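Local structure of enoyl-CoA hydratase (Geobacillus kaustophilus, 2PPY) at the interface of chains A and B. The protein probably catalyses the hydration of 2-enoyl-CoA thioesters in fatty acid beta-oxidation. Numbering follows the deposited sequence. Chains: chain A/B, Enoyl-CoA hydratase.

The interface of chains A and B. Residues chain A 126, 153, 156-157, 223; chain B 160-161.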
# COMPACT_ATOMS: atom_id res chain seq x y z
N ARG A 126 -15.29 -3.14 -21.21
CA ARG A 126 -16.59 -2.54 -21.50
C ARG A 126 -16.67 -2.12 -22.97
O ARG A 126 -15.86 -1.31 -23.42
CB ARG A 126 -16.81 -1.31 -20.61
CG ARG A 126 -17.06 -1.64 -19.13
CD ARG A 126 -16.65 -0.48 -18.24
NE ARG A 126 -15.20 -0.31 -18.25
CZ ARG A 126 -14.34 -1.14 -17.66
NH1 ARG A 126 -14.79 -2.20 -17.01
NH2 ARG A 126 -13.04 -0.92 -17.75
N ARG A 153 -13.88 2.66 -8.33
CA ARG A 153 -13.46 2.10 -9.61
C ARG A 153 -13.40 3.15 -10.71
O ARG A 153 -12.52 3.11 -11.56
CB ARG A 153 -14.37 0.94 -10.02
CG ARG A 153 -14.26 -0.31 -9.12
CD ARG A 153 -14.76 -1.57 -9.83
NE ARG A 153 -14.51 -2.78 -9.06
CZ ARG A 153 -15.26 -3.19 -8.04
NH1 ARG A 153 -16.31 -2.49 -7.66
NH2 ARG A 153 -14.93 -4.30 -7.38
N ARG A 156 -10.13 5.06 -10.36
CA ARG A 156 -8.99 4.25 -10.77
C ARG A 156 -8.96 4.04 -12.28
O ARG A 156 -7.89 3.94 -12.88
CB ARG A 156 -9.01 2.89 -10.05
CG ARG A 156 -8.67 2.99 -8.55
CD ARG A 156 -8.98 1.71 -7.79
NE ARG A 156 -8.54 1.77 -6.39
CZ ARG A 156 -9.04 2.59 -5.47
NH1 ARG A 156 -10.02 3.43 -5.78
NH2 ARG A 156 -8.55 2.58 -4.24
N LEU A 157 -10.13 3.98 -12.90
CA LEU A 157 -10.19 3.77 -14.34
C LEU A 157 -9.91 5.02 -15.16
O LEU A 157 -9.06 4.99 -16.05
CB LEU A 157 -11.56 3.19 -14.74
CG LEU A 157 -11.72 2.85 -16.23
CD1 LEU A 157 -10.75 1.74 -16.62
CD2 LEU A 157 -13.16 2.40 -16.50
N LYS A 223 -2.64 -4.92 -9.77
CA LYS A 223 -2.67 -3.46 -9.72
C LYS A 223 -2.85 -2.94 -8.30
O LYS A 223 -2.63 -1.77 -8.04
CB LYS A 223 -3.78 -2.91 -10.64
CG LYS A 223 -5.20 -3.19 -10.22
CD LYS A 223 -6.17 -2.59 -11.24
CE LYS A 223 -7.59 -2.59 -10.73
NZ LYS A 223 -7.74 -1.65 -9.58
N TYR B 160 -5.06 -0.15 -16.35
CA TYR B 160 -5.24 -1.59 -16.23
C TYR B 160 -6.19 -2.24 -17.23
O TYR B 160 -5.98 -3.39 -17.61
CB TYR B 160 -5.66 -1.95 -14.80
CG TYR B 160 -6.97 -1.35 -14.34
CD1 TYR B 160 -8.19 -1.96 -14.66
CD2 TYR B 160 -7.00 -0.21 -13.56
CE1 TYR B 160 -9.40 -1.44 -14.21
CE2 TYR B 160 -8.20 0.32 -13.10
CZ TYR B 160 -9.39 -0.30 -13.42
OH TYR B 160 -10.58 0.24 -12.96
N SER B 161 -7.22 -1.51 -17.65
CA SER B 161 -8.17 -2.08 -18.60
C SER B 161 -7.58 -2.12 -20.00
O SER B 161 -7.68 -3.13 -20.70
CB SER B 161 -9.47 -1.27 -18.59
OG SER B 161 -10.51 -1.97 -19.25
O HOH W 1 -10.61 -0.71 -10.28
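B:Tyr160 and B:Ser161, the opening residues of helix 160-169 (phi/psi -64°/-32° at the tyrosine), face the C-terminal turn of helix 150-158 of chain A, with A:Lys223 just past helix 209-222 and A:Arg126 on strand 125-129 at the flanks. Crotonase-family enzymes commonly assemble as hexamers, and the deposited assembly holds six copies, so this patch of the A–B contact is plausibly biological. B:Tyr160 points its phenol at the helix of chain A, and its hydroxyl OH lies 3.6 Å from A:Leu157 CB, the two side chains crossing at about a right angle. The aliphatic part of A:Lys223 lies over one face of the ring: its CE stands 3.7 Å from the B:Tyr160 centroid, a CH-pi contact, while CD reaches CD2 of the tyrosine at 3.4 Å. A bend at chi4 (67°) turns the A:Lys223 amine off the ring face towards water 1, which lies 3.1 Å from NZ and 2.8 Å from B:Tyr160 OH, bridging the chains. A leucine in place of B:Tyr160 would probably leave A:Lys223 without its aromatic face and the water without its phenol partner. Alongside, A:Leu157 CD1 packs 3.8 Å from B:Ser161 CB. The hydroxyl of B:Ser161, swung away from the backbone nitrogen, meets A:Arg126, whose guanidinium NH2 hydrogen-bonds to OG at 3.1 Å.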